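Local coordinates for adhesion and penetration protein autotransporter (Haemophilus influenzae, PDB 3SYJ) that promotes adherence to and invasion of host cells by directly binding a host cell structure, and is probably a serine protease, at residues T44-I49 against Q230-N235; P149-I154 against G192-G197; R13-N18 against G40-K45. All blocks are in the same frame, centred on the assembly; numbering follows the deposited sequence.

Interaction 1. Residues T44-I49 against Q230-N235; sequences TKAPMI and QKWLIN
Trp232 lays its indole across the loop 44-49, meeting it with one face and with its pyrrole edge. Over the face stands Ile49, whose CB sits 3.6 Å from the centroid of the five-membered ring and only 8° off the ring normal, a CH-pi contact. CG1 of Ile49, anti to the backbone N (chi1 -168°), runs on over the ring, 3.7 Å from Trp232 CG, and CD1 ends near the six-membered ring; the two side chains cross at about a right angle. Isoleucine suits this place because the run CB-CG1-CD1 is long enough to follow the indole from its five- to its six-membered ring. At the edge, Trp232 NE1 donates to Pro47 O over 2.7 Å, with an N-H...O angle of 180° and the oxygen exactly in the ring plane, which fixes how the indole is turned. Trp232 belongs to strand 231-238 of the protease domain's antiparallel sheet, consistent with the chymotrypsin-like beta-barrel fold of the S6 family's clan. Ala46, with a single methyl, brings CB to 3.9 Å from Trp232 CZ2, at an oblique approach. Tyr225 of strand 221-226 meets the indole edge-to-face and also touches Ala46 and Pro47.

Interaction 2. Residues P149-I154 against G192-G197; sequences PERVRI and GYSYLG
Arg151 lies with its guanidinium across the end of Leu196, whose CD2 sits over the centre of the planar group, 3.9 Å from Arg151 CZ. The other methyl, Leu196 CD1, reaches the aliphatic part of the same side chain, 3.9 Å from Arg151 CD. Leucine suits the place because its fork meets both halves of the arginine at once, one branch on the flat charged end and one on the methylene shaft. A bend at chi3 (-89°) turns the guanidinium away from the line of that shaft. Both residues come from the seven-stranded antiparallel sheet of the protease domain, on strands 151-155 and 193-196, between which strands 221-226, 231-238 and 249-253 intervene. The two side chains reach each other across the sheet's interior, as expected if it curls into the barrel of this clan, while the nearest CA atoms, of Arg151 and Leu196, stay 10.4 Å apart. Ser194 OG, at 4.2 Å from Arg151 NH1, is too far for a direct bond. A water in the guanidinium plane accepts from Arg151 NH2 at 3.2 Å and lies 2.5 Å from Ser194 OG, an unusually short distance that leaves this second link doubtful in detail.

Interaction 3. Residues R13-N18 against G40-K45; sequences RDFAEN and GTSMTK
This is a small buried contact in the protease domain, in which one aromatic ring of helix 9-17 reaches the end of strand 38-42 and the residue after it. Phe15 meets both partners with its ring edge. Its CZ lies 3.9 Å from Met43 CE, an apolar touch near the ring plane, and its CE1 lies 3.9 Å from Ser42 OG, which also sits in that plane. The backbones stay well apart, with 10.3 Å between the CA atoms of Phe15 and Ser42, so a long, rigid side chain is what can bridge the gap. Phe15 carries its ring away from the helix because CG stands roughly opposite the backbone N (chi1 -154°). Met43 answers with a flexible chain bent at chi2 and chi3, which brings its methyl to the ring edge, the two side chains crossing at an oblique angle, while the compact Ser42 fits beside it. Just past Phe15 the helix closes in a Schellman motif, with Asn18 at positive phi. Phe22 stacks edge-to-face with Phe15, Val152 of strand 151-155 touches both Phe15 and Met43, and Ala180 of strand 179-182 touches Phe15, placing the contact between the helix, the two-stranded sheet of strands 29-32 and 38-42, and the seven-stranded sheet.

How the interactions relate
All three contacts are made by largely buried residues of the protease domain, but their chemistry differs. Interaction 1 joins a loop to the seven-stranded sheet through a ring face and a straight hydrogen bond; interaction 2 spans that same sheet with a charged group on a methyl and a nearby water; interaction 3, the smallest in buried area, is a ring-edge contact of the N-terminal helix with a methionine methyl and a serine hydroxyl, without a bond between them. Interactions 1 and 3 share Thr44 and Lys45, and Asn18 ND2 probably hydrogen-bonds Ile49 O between them. Glu150 OE2 makes a probable hydrogen bond to Lys45 N at 3.0 Å, and Glu150 packs against Trp232, tying segment 149-154 to interactions 1 and 3.

Interaction 1. Residues T44-I49 against Q230-N235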
ATOM      1  N   THR A  44      10.110  15.885 -49.805  1.00 19.42           N
ATOM      2  CA  THR A  44       9.634  16.925 -48.900  1.00 22.01           C
ATOM      3  C   THR A  44       8.244  17.368 -49.328  1.00 21.91           C
ATOM      4  O   THR A  44       7.505  17.952 -48.542  1.00 21.16           O
ATOM      5  CB  THR A  44      10.570  18.160 -48.868  1.00 21.32           C
ATOM      6  OG1 THR A  44      10.593  18.791 -50.155  1.00 22.58           O
ATOM      7  CG2 THR A  44      11.984  17.755 -48.487  1.00 21.52           C
ATOM      8  N   LYS A  45       7.894  17.081 -50.578  1.00 21.49           N
ATOM      9  CA  LYS A  45       6.619  17.520 -51.130  1.00 17.71           C
ATOM     10  C   LYS A  45       5.711  16.380 -51.623  1.00 21.91           C
ATOM     11  O   LYS A  45       4.671  16.628 -52.230  1.00 21.26           O
ATOM     12  CB  LYS A  45       6.855  18.554 -52.226  1.00 17.43           C
ATOM     13  CG  LYS A  45       7.505  19.802 -51.686  1.00 20.31           C
ATOM     14  CD  LYS A  45       8.053  20.701 -52.784  1.00 26.23           C
ATOM     15  CE  LYS A  45       8.504  22.037 -52.192  1.00 36.42           C
ATOM     16  NZ  LYS A  45       9.143  22.945 -53.185  1.00 42.06           N
ATOM     17  N   ALA A  46       6.094  15.136 -51.341  1.00 18.69           N
ATOM     18  CA  ALA A  46       5.240  13.994 -51.634  1.00 16.40           C
ATOM     19  C   ALA A  46       5.645  12.842 -50.747  1.00 18.13           C
ATOM     20  O   ALA A  46       6.810  12.736 -50.370  1.00 22.48           O
ATOM     21  CB  ALA A  46       5.353  13.598 -53.097  1.00 16.85           C
ATOM     22  N   PRO A  47       4.680  11.983 -50.387  1.00 20.35           N
ATOM     23  CA  PRO A  47       5.021  10.749 -49.677  1.00 16.81           C
ATOM     24  C   PRO A  47       5.765   9.838 -50.645  1.00 15.45           C
ATOM     25  O   PRO A  47       5.407   9.806 -51.826  1.00 13.83           O
ATOM     26  CB  PRO A  47       3.650  10.150 -49.338  1.00 19.01           C
ATOM     27  CG  PRO A  47       2.672  11.283 -49.506  1.00 22.76           C
ATOM     28  CD  PRO A  47       3.229  12.116 -50.598  1.00 19.59           C
ATOM     29  N   MET A  48       6.794   9.138 -50.171  1.00 15.39           N
ATOM     30  CA  MET A  48       7.590   8.255 -51.031  1.00 13.24           C
ATOM     31  C   MET A  48       6.720   7.314 -51.866  1.00 15.06           C
ATOM     32  O   MET A  48       5.847   6.626 -51.337  1.00 14.49           O
ATOM     33  CB  MET A  48       8.566   7.421 -50.197  1.00 13.77           C
ATOM     34  CG  MET A  48       9.392   6.443 -51.012  1.00 13.74           C
ATOM     35  SD  MET A  48      10.603   7.228 -52.115  1.00 14.86           S
ATOM     36  CE  MET A  48      11.430   5.780 -52.772  1.00 14.39           C
ATOM     37  N   ILE A  49       6.986   7.278 -53.168  1.00 12.96           N
ATOM     38  CA  ILE A  49       6.255   6.445 -54.116  1.00 13.14           C
ATOM     39  C   ILE A  49       6.265   4.956 -53.714  1.00 13.51           C
ATOM     40  O   ILE A  49       7.193   4.481 -53.066  1.00 14.54           O
ATOM     41  CB  ILE A  49       6.864   6.623 -55.533  1.00 12.86           C
ATOM     42  CG1 ILE A  49       5.971   6.025 -56.616  1.00 11.14           C
ATOM     43  CG2 ILE A  49       8.270   6.035 -55.604  1.00 14.46           C
ATOM     44  CD1 ILE A  49       6.472   6.294 -58.022  1.00  7.98           C
ATOM     45  N   GLN A 230      -2.872  14.590 -55.080  1.00 24.92           N
ATOM     46  CA  GLN A 230      -2.110  13.855 -54.072  1.00 24.00           C
ATOM     47  C   GLN A 230      -1.859  12.409 -54.491  1.00 23.09           C
ATOM     48  O   GLN A 230      -1.995  11.482 -53.692  1.00 24.25           O
ATOM     49  CB  GLN A 230      -2.804  13.899 -52.710  1.00 24.26           C
ATOM     50  CG  GLN A 230      -2.952  15.296 -52.150  1.00 24.94           C
ATOM     51  CD  GLN A 230      -2.835  15.326 -50.642  1.00 30.65           C
ATOM     52  OE1 GLN A 230      -3.538  14.596 -49.932  1.00 29.94           O
ATOM     53  NE2 GLN A 230      -1.932  16.171 -50.141  1.00 35.82           N
ATOM     54  N   LYS A 231      -1.477  12.228 -55.747  1.00 23.61           N
ATOM     55  CA  LYS A 231      -1.308  10.903 -56.317  1.00 22.76           C
ATOM     56  C   LYS A 231       0.034  10.839 -56.990  1.00 17.51           C
ATOM     57  O   LYS A 231       0.452  11.803 -57.624  1.00 20.27           O
ATOM     58  CB  LYS A 231      -2.347  10.664 -57.414  1.00 19.00           C
ATOM     59  CG  LYS A 231      -3.581   9.899 -57.018  1.00 28.17           C
ATOM     60  CD  LYS A 231      -4.440   9.624 -58.252  1.00 29.25           C
ATOM     61  CE  LYS A 231      -5.448   8.520 -57.978  1.00 37.21           C
ATOM     62  NZ  LYS A 231      -6.391   8.869 -56.872  1.00 52.24           N
ATOM     63  N   TRP A 232       0.702   9.701 -56.882  1.00 12.77           N
ATOM     64  CA  TRP A 232       1.735   9.387 -57.850  1.00 16.71           C
ATOM     65  C   TRP A 232       1.040   8.847 -59.100  1.00 15.99           C
ATOM     66  O   TRP A 232       0.089   8.064 -59.012  1.00 15.73           O
ATOM     67  CB  TRP A 232       2.736   8.378 -57.288  1.00 14.94           C
ATOM     68  CG  TRP A 232       3.743   8.975 -56.335  1.00 12.59           C
ATOM     69  CD1 TRP A 232       3.727   8.907 -54.966  1.00 13.35           C
ATOM     70  CD2 TRP A 232       4.915   9.724 -56.685  1.00 13.93           C
ATOM     71  NE1 TRP A 232       4.822   9.569 -54.444  1.00 10.76           N
ATOM     72  CE2 TRP A 232       5.566  10.080 -55.480  1.00 12.55           C
ATOM     73  CE3 TRP A 232       5.480  10.130 -57.901  1.00 11.13           C
ATOM     74  CZ2 TRP A 232       6.754  10.814 -55.455  1.00 12.03           C
ATOM     75  CZ3 TRP A 232       6.670  10.869 -57.872  1.00 14.23           C
ATOM     76  CH2 TRP A 232       7.285  11.198 -56.660  1.00 12.51           C
ATOM     77  N   LEU A 233       1.486   9.302 -60.262  1.00 15.54           N
ATOM     78  CA  LEU A 233       0.953   8.825 -61.534  1.00 16.12           C
ATOM     79  C   LEU A 233       2.127   8.384 -62.366  1.00 15.55           C
ATOM     80  O   LEU A 233       3.217   8.952 -62.240  1.00 18.39           O
ATOM     81  CB  LEU A 233       0.217   9.947 -62.270  1.00 14.96           C
ATOM     82  CG  LEU A 233      -1.043  10.500 -61.607  1.00 17.14           C
ATOM     83  CD1 LEU A 233      -1.330  11.916 -62.058  1.00 20.27           C
ATOM     84  CD2 LEU A 233      -2.210   9.607 -61.932  1.00 19.27           C
ATOM     85  N   ILE A 234       1.941   7.374 -63.207  1.00 13.72           N
ATOM     86  CA  ILE A 234       2.982   7.090 -64.172  1.00 14.61           C
ATOM     87  C   ILE A 234       2.857   8.142 -65.267  1.00 18.49           C
ATOM     88  O   ILE A 234       1.755   8.420 -65.744  1.00 17.72           O
ATOM     89  CB  ILE A 234       2.946   5.651 -64.749  1.00 13.96           C
ATOM     90  CG1 ILE A 234       4.064   5.503 -65.788  1.00 12.51           C
ATOM     91  CG2 ILE A 234       1.592   5.332 -65.354  1.00 10.49           C
ATOM     92  CD1 ILE A 234       4.341   4.094 -66.213  1.00 11.42           C
ATOM     93  N   ASN A 235       3.981   8.751 -65.638  1.00 18.98           N
ATOM     94  CA  ASN A 235       3.962   9.850 -66.599  1.00 15.67           C
ATOM     95  C   ASN A 235       4.503   9.435 -67.956  1.00 14.82           C
ATOM     96  O   ASN A 235       4.036   9.904 -68.984  1.00 18.25           O
ATOM     97  CB  ASN A 235       4.732  11.052 -66.047  1.00 23.21           C
ATOM     98  CG  ASN A 235       4.647  12.280 -66.946  1.00 23.29           C
ATOM     99  OD1 ASN A 235       3.643  12.509 -67.630  1.00 21.30           O
ATOM    100  ND2 ASN A 235       5.704  13.079 -66.940  1.00 12.35           N
TER

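Interaction 2. Residues P149-I154 against G192-G197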
ATOM      1  N   PRO A 149       5.527  18.609 -58.082  1.00 16.54           N
ATOM      2  CA  PRO A 149       6.749  18.910 -57.325  1.00 16.21           C
ATOM      3  C   PRO A 149       7.777  17.790 -57.327  1.00 20.80           C
ATOM      4  O   PRO A 149       8.973  18.073 -57.275  1.00 21.32           O
ATOM      5  CB  PRO A 149       6.237  19.113 -55.901  1.00 17.11           C
ATOM      6  CG  PRO A 149       4.973  18.362 -55.833  1.00 17.80           C
ATOM      7  CD  PRO A 149       4.368  18.379 -57.204  1.00 17.75           C
ATOM      8  N   GLU A 150       7.321  16.543 -57.368  1.00 17.68           N
ATOM      9  CA  GLU A 150       8.222  15.399 -57.328  1.00 16.25           C
ATOM     10  C   GLU A 150       8.143  14.570 -58.608  1.00 16.96           C
ATOM     11  O   GLU A 150       7.087  14.471 -59.241  1.00 19.94           O
ATOM     12  CB  GLU A 150       7.925  14.539 -56.101  1.00 14.71           C
ATOM     13  CG  GLU A 150       7.900  15.323 -54.792  1.00 14.76           C
ATOM     14  CD  GLU A 150       9.274  15.546 -54.187  1.00 19.79           C
ATOM     15  OE1 GLU A 150      10.282  15.177 -54.829  1.00 23.31           O
ATOM     16  OE2 GLU A 150       9.350  16.081 -53.058  1.00 18.35           O
ATOM     17  N   ARG A 151       9.273  13.991 -58.997  1.00 16.57           N
ATOM     18  CA  ARG A 151       9.341  13.152 -60.185  1.00 16.19           C
ATOM     19  C   ARG A 151      10.430  12.107 -59.964  1.00 19.15           C
ATOM     20  O   ARG A 151      11.520  12.448 -59.501  1.00 20.40           O
ATOM     21  CB  ARG A 151       9.645  13.992 -61.434  1.00 14.48           C
ATOM     22  CG  ARG A 151       8.732  13.667 -62.604  1.00 20.94           C
ATOM     23  CD  ARG A 151       9.357  13.905 -63.964  1.00 17.13           C
ATOM     24  NE  ARG A 151       9.166  15.253 -64.486  1.00 25.29           N
ATOM     25  CZ  ARG A 151       8.616  15.542 -65.667  1.00 22.93           C
ATOM     26  NH1 ARG A 151       8.178  14.585 -66.466  1.00 18.22           N
ATOM     27  NH2 ARG A 151       8.511  16.802 -66.054  1.00 28.32           N
ATOM     28  N   VAL A 152      10.146  10.842 -60.280  1.00 13.46           N
ATOM     29  CA  VAL A 152      11.123   9.768 -60.075  1.00 12.58           C
ATOM     30  C   VAL A 152      11.137   8.753 -61.226  1.00 14.96           C
ATOM     31  O   VAL A 152      10.198   8.694 -62.023  1.00 15.57           O
ATOM     32  CB  VAL A 152      10.867   9.008 -58.758  1.00 12.54           C
ATOM     33  CG1 VAL A 152      10.894   9.956 -57.574  1.00 12.47           C
ATOM     34  CG2 VAL A 152       9.535   8.285 -58.819  1.00 12.48           C
ATOM     35  N   ARG A 153      12.209   7.966 -61.312  1.00 12.45           N
ATOM     36  CA  ARG A 153      12.303   6.877 -62.289  1.00 12.82           C
ATOM     37  C   ARG A 153      13.028   5.679 -61.683  1.00 12.91           C
ATOM     38  O   ARG A 153      13.632   5.768 -60.613  1.00 12.76           O
ATOM     39  CB  ARG A 153      13.002   7.322 -63.586  1.00 12.81           C
ATOM     40  CG  ARG A 153      14.519   7.556 -63.467  1.00 14.74           C
ATOM     41  CD  ARG A 153      15.224   7.440 -64.829  1.00 11.70           C
ATOM     42  NE  ARG A 153      15.084   6.090 -65.381  1.00 13.50           N
ATOM     43  CZ  ARG A 153      15.915   5.078 -65.134  1.00 19.38           C
ATOM     44  NH1 ARG A 153      16.984   5.257 -64.361  1.00 16.96           N
ATOM     45  NH2 ARG A 153      15.687   3.881 -65.673  1.00 17.74           N
ATOM     46  N   ILE A 154      12.974   4.550 -62.370  1.00 11.52           N
ATOM     47  CA  ILE A 154      13.520   3.330 -61.816  1.00 11.39           C
ATOM     48  C   ILE A 154      13.756   2.362 -62.954  1.00 11.36           C
ATOM     49  O   ILE A 154      12.973   2.315 -63.902  1.00 15.35           O
ATOM     50  CB  ILE A 154      12.540   2.720 -60.790  1.00 13.45           C
ATOM     51  CG1 ILE A 154      13.091   1.399 -60.233  1.00 12.39           C
ATOM     52  CG2 ILE A 154      11.164   2.529 -61.424  1.00 12.56           C
ATOM     53  CD1 ILE A 154      12.250   0.783 -59.128  1.00 11.81           C
ATOM     54  N   GLY A 192       3.574  14.244 -76.843  1.00 32.22           N
ATOM     55  CA  GLY A 192       3.827  12.823 -76.676  1.00 29.60           C
ATOM     56  C   GLY A 192       5.159  12.458 -76.051  1.00 26.48           C
ATOM     57  O   GLY A 192       5.505  11.276 -75.970  1.00 27.24           O
ATOM     58  N   TYR A 193       5.910  13.456 -75.595  1.00 26.86           N
ATOM     59  CA  TYR A 193       7.263  13.194 -75.112  1.00 27.95           C
ATOM     60  C   TYR A 193       7.777  14.211 -74.098  1.00 27.72           C
ATOM     61  O   TYR A 193       7.235  15.301 -73.946  1.00 26.32           O
ATOM     62  CB  TYR A 193       8.236  13.130 -76.290  1.00 27.67           C
ATOM     63  CG  TYR A 193       8.538  14.493 -76.888  1.00 36.91           C
ATOM     64  CD1 TYR A 193       9.578  15.276 -76.397  1.00 31.18           C
ATOM     65  CD2 TYR A 193       7.782  14.998 -77.942  1.00 33.45           C
ATOM     66  CE1 TYR A 193       9.859  16.518 -76.936  1.00 34.79           C
ATOM     67  CE2 TYR A 193       8.055  16.244 -78.490  1.00 32.67           C
ATOM     68  CZ  TYR A 193       9.094  16.999 -77.980  1.00 38.72           C
ATOM     69  OH  TYR A 193       9.368  18.236 -78.518  1.00 33.75           O
ATOM     70  N   SER A 194       8.840  13.828 -73.408  1.00 25.79           N
ATOM     71  CA  SER A 194       9.538  14.721 -72.505  1.00 24.76           C
ATOM     72  C   SER A 194      10.995  14.262 -72.403  1.00 27.18           C
ATOM     73  O   SER A 194      11.283  13.063 -72.428  1.00 23.53           O
ATOM     74  CB  SER A 194       8.862  14.730 -71.134  1.00 25.17           C
ATOM     75  OG  SER A 194       9.392  15.748 -70.297  1.00 23.83           O
ATOM     76  N   TYR A 195      11.909  15.223 -72.333  1.00 28.49           N
ATOM     77  CA  TYR A 195      13.320  14.930 -72.109  1.00 25.78           C
ATOM     78  C   TYR A 195      13.719  15.400 -70.713  1.00 25.55           C
ATOM     79  O   TYR A 195      13.371  16.505 -70.294  1.00 24.71           O
ATOM     80  CB  TYR A 195      14.197  15.622 -73.160  1.00 27.81           C
ATOM     81  CG  TYR A 195      14.215  14.947 -74.515  1.00 24.58           C
ATOM     82  CD1 TYR A 195      14.955  13.795 -74.727  1.00 26.51           C
ATOM     83  CD2 TYR A 195      13.504  15.473 -75.584  1.00 24.89           C
ATOM     84  CE1 TYR A 195      14.981  13.176 -75.966  1.00 25.92           C
ATOM     85  CE2 TYR A 195      13.521  14.863 -76.827  1.00 23.18           C
ATOM     86  CZ  TYR A 195      14.260  13.713 -77.015  1.00 31.49           C
ATOM     87  OH  TYR A 195      14.287  13.096 -78.252  1.00 29.98           O
ATOM     88  N   LEU A 196      14.442  14.554 -69.992  1.00 21.46           N
ATOM     89  CA  LEU A 196      14.975  14.929 -68.694  1.00 20.53           C
ATOM     90  C   LEU A 196      16.469  14.648 -68.695  1.00 23.97           C
ATOM     91  O   LEU A 196      16.921  13.611 -69.190  1.00 23.42           O
ATOM     92  CB  LEU A 196      14.281  14.153 -67.574  1.00 19.15           C
ATOM     93  CG  LEU A 196      12.750  14.101 -67.590  1.00 22.24           C
ATOM     94  CD1 LEU A 196      12.224  13.169 -66.501  1.00 18.45           C
ATOM     95  CD2 LEU A 196      12.130  15.502 -67.457  1.00 20.97           C
ATOM     96  N   GLY A 197      17.241  15.571 -68.144  1.00 24.10           N
ATOM     97  CA  GLY A 197      18.684  15.461 -68.222  1.00 24.20           C
ATOM     98  C   GLY A 197      19.391  16.495 -67.382  1.00 22.58           C
ATOM     99  O   GLY A 197      18.803  17.485 -66.962  1.00 20.68           O
TER
HETATM  100  O   HOH W   1       7.580  17.098 -69.121  1.00 23.84           O

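Interaction 3. Residues R13-N18 against G40-K45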
ATOM      1  N   ARG A  13      19.926   2.113 -54.216  1.00 18.16           N
ATOM      2  CA  ARG A  13      19.403   0.760 -54.117  1.00 14.76           C
ATOM      3  C   ARG A  13      18.182   0.747 -53.200  1.00 13.76           C
ATOM      4  O   ARG A  13      17.149   0.189 -53.551  1.00 13.24           O
ATOM      5  CB  ARG A  13      20.473  -0.202 -53.604  1.00 13.31           C
ATOM      6  CG  ARG A  13      21.629  -0.447 -54.571  1.00 17.23           C
ATOM      7  CD  ARG A  13      21.179  -1.121 -55.854  1.00 11.48           C
ATOM      8  NE  ARG A  13      20.109  -2.079 -55.610  1.00 20.51           N
ATOM      9  CZ  ARG A  13      20.290  -3.280 -55.081  1.00 17.81           C
ATOM     10  NH1 ARG A  13      21.517  -3.648 -54.760  1.00 27.93           N
ATOM     11  NH2 ARG A  13      19.262  -4.099 -54.865  1.00 12.44           N
ATOM     12  N   ASP A  14      18.302   1.374 -52.033  1.00 15.49           N
ATOM     13  CA  ASP A  14      17.194   1.439 -51.080  1.00 13.73           C
ATOM     14  C   ASP A  14      15.985   2.130 -51.708  1.00 13.00           C
ATOM     15  O   ASP A  14      14.841   1.691 -51.535  1.00 14.40           O
ATOM     16  CB  ASP A  14      17.617   2.159 -49.793  1.00 12.22           C
ATOM     17  CG  ASP A  14      18.465   1.276 -48.873  1.00 15.16           C
ATOM     18  OD1 ASP A  14      18.594   0.065 -49.167  1.00 14.47           O
ATOM     19  OD2 ASP A  14      18.996   1.792 -47.861  1.00 12.04           O
ATOM     20  N   PHE A  15      16.252   3.206 -52.440  1.00 12.15           N
ATOM     21  CA  PHE A  15      15.219   3.974 -53.130  1.00 14.37           C
ATOM     22  C   PHE A  15      14.368   3.039 -53.994  1.00 15.67           C
ATOM     23  O   PHE A  15      13.142   3.047 -53.904  1.00 12.48           O
ATOM     24  CB  PHE A  15      15.864   5.072 -53.996  1.00 12.07           C
ATOM     25  CG  PHE A  15      14.976   6.265 -54.248  1.00 15.83           C
ATOM     26  CD1 PHE A  15      14.953   7.329 -53.359  1.00 14.81           C
ATOM     27  CD2 PHE A  15      14.175   6.328 -55.380  1.00 13.33           C
ATOM     28  CE1 PHE A  15      14.147   8.432 -53.591  1.00 17.02           C
ATOM     29  CE2 PHE A  15      13.364   7.428 -55.619  1.00 14.20           C
ATOM     30  CZ  PHE A  15      13.352   8.484 -54.725  1.00 12.67           C
ATOM     31  N   ALA A  16      15.029   2.212 -54.806  1.00 14.68           N
ATOM     32  CA  ALA A  16      14.323   1.339 -55.744  1.00 12.48           C
ATOM     33  C   ALA A  16      13.532   0.236 -55.040  1.00 14.47           C
ATOM     34  O   ALA A  16      12.471  -0.172 -55.514  1.00 12.90           O
ATOM     35  CB  ALA A  16      15.291   0.736 -56.732  1.00 13.83           C
ATOM     36  N   GLU A  17      14.057  -0.245 -53.917  1.00 12.45           N
ATOM     37  CA  GLU A  17      13.430  -1.345 -53.189  1.00 16.05           C
ATOM     38  C   GLU A  17      12.492  -0.854 -52.083  1.00 15.49           C
ATOM     39  O   GLU A  17      11.948  -1.663 -51.337  1.00 15.43           O
ATOM     40  CB  GLU A  17      14.493  -2.281 -52.579  1.00 13.08           C
ATOM     41  CG  GLU A  17      15.602  -2.753 -53.539  1.00 12.46           C
ATOM     42  CD  GLU A  17      15.098  -3.644 -54.673  1.00 17.23           C
ATOM     43  OE1 GLU A  17      13.989  -4.217 -54.563  1.00 14.43           O
ATOM     44  OE2 GLU A  17      15.827  -3.779 -55.680  1.00 14.28           O
ATOM     45  N   ASN A  18      12.303   0.461 -51.974  1.00 13.75           N
ATOM     46  CA  ASN A  18      11.552   1.024 -50.850  1.00 14.06           C
ATOM     47  C   ASN A  18      12.096   0.507 -49.520  1.00 18.39           C
ATOM     48  O   ASN A  18      11.330   0.113 -48.641  1.00 20.03           O
ATOM     49  CB  ASN A  18      10.048   0.705 -50.955  1.00 11.49           C
ATOM     50  CG  ASN A  18       9.323   1.587 -51.972  1.00 13.30           C
ATOM     51  OD1 ASN A  18       8.783   1.089 -52.958  1.00 11.31           O
ATOM     52  ND2 ASN A  18       9.321   2.897 -51.740  1.00  9.78           N
ATOM     53  N   GLY A  40      20.835  17.173 -49.904  1.00 24.56           N
ATOM     54  CA  GLY A  40      19.462  17.608 -50.047  1.00 22.05           C
ATOM     55  C   GLY A  40      18.529  16.761 -49.208  1.00 23.03           C
ATOM     56  O   GLY A  40      18.944  15.779 -48.591  1.00 21.63           O
ATOM     57  N   THR A  41      17.261  17.148 -49.170  1.00 22.79           N
ATOM     58  CA  THR A  41      16.271  16.365 -48.456  1.00 20.73           C
ATOM     59  C   THR A  41      15.265  15.813 -49.448  1.00 22.72           C
ATOM     60  O   THR A  41      14.695  16.552 -50.251  1.00 21.39           O
ATOM     61  CB  THR A  41      15.548  17.191 -47.401  1.00 21.43           C
ATOM     62  OG1 THR A  41      16.498  17.671 -46.451  1.00 23.31           O
ATOM     63  CG2 THR A  41      14.516  16.335 -46.682  1.00 22.98           C
ATOM     64  N   SER A  42      15.053  14.506 -49.386  1.00 18.41           N
ATOM     65  CA  SER A  42      14.218  13.830 -50.364  1.00 19.67           C
ATOM     66  C   SER A  42      12.754  13.714 -49.910  1.00 17.97           C
ATOM     67  O   SER A  42      12.471  13.575 -48.716  1.00 14.70           O
ATOM     68  CB  SER A  42      14.804  12.449 -50.665  1.00 20.08           C
ATOM     69  OG  SER A  42      14.076  11.807 -51.691  1.00 19.25           O
ATOM     70  N   MET A  43      11.836  13.778 -50.874  1.00 17.80           N
ATOM     71  CA  MET A  43      10.400  13.610 -50.614  1.00 18.00           C
ATOM     72  C   MET A  43       9.864  14.597 -49.573  1.00 21.10           C
ATOM     73  O   MET A  43       9.239  14.199 -48.586  1.00 20.47           O
ATOM     74  CB  MET A  43      10.082  12.172 -50.185  1.00 14.03           C
ATOM     75  CG  MET A  43      10.337  11.139 -51.270  1.00 15.11           C
ATOM     76  SD  MET A  43       9.332  11.430 -52.744  1.00 17.70           S
ATOM     77  CE  MET A  43      10.543  11.145 -54.038  1.00 19.27           C
ATOM     78  N   THR A  44      10.110  15.885 -49.805  1.00 19.42           N
ATOM     79  CA  THR A  44       9.634  16.925 -48.900  1.00 22.01           C
ATOM     80  C   THR A  44       8.244  17.368 -49.328  1.00 21.91           C
ATOM     81  O   THR A  44       7.505  17.952 -48.542  1.00 21.16           O
ATOM     82  CB  THR A  44      10.570  18.160 -48.868  1.00 21.32           C
ATOM     83  OG1 THR A  44      10.593  18.791 -50.155  1.00 22.58           O
ATOM     84  CG2 THR A  44      11.984  17.755 -48.487  1.00 21.52           C
ATOM     85  N   LYS A  45       7.894  17.081 -50.578  1.00 21.49           N
ATOM     86  CA  LYS A  45       6.619  17.520 -51.130  1.00 17.71           C
ATOM     87  C   LYS A  45       5.711  16.380 -51.623  1.00 21.91           C
ATOM     88  O   LYS A  45       4.671  16.628 -52.230  1.00 21.26           O
ATOM     89  CB  LYS A  45       6.855  18.554 -52.226  1.00 17.43           C
ATOM     90  CG  LYS A  45       7.505  19.802 -51.686  1.00 20.31           C
ATOM     91  CD  LYS A  45       8.053  20.701 -52.784  1.00 26.23           C
ATOM     92  CE  LYS A  45       8.504  22.037 -52.192  1.00 36.42           C
ATOM     93  NZ  LYS A  45       9.143  22.945 -53.185  1.00 42.06           N
TER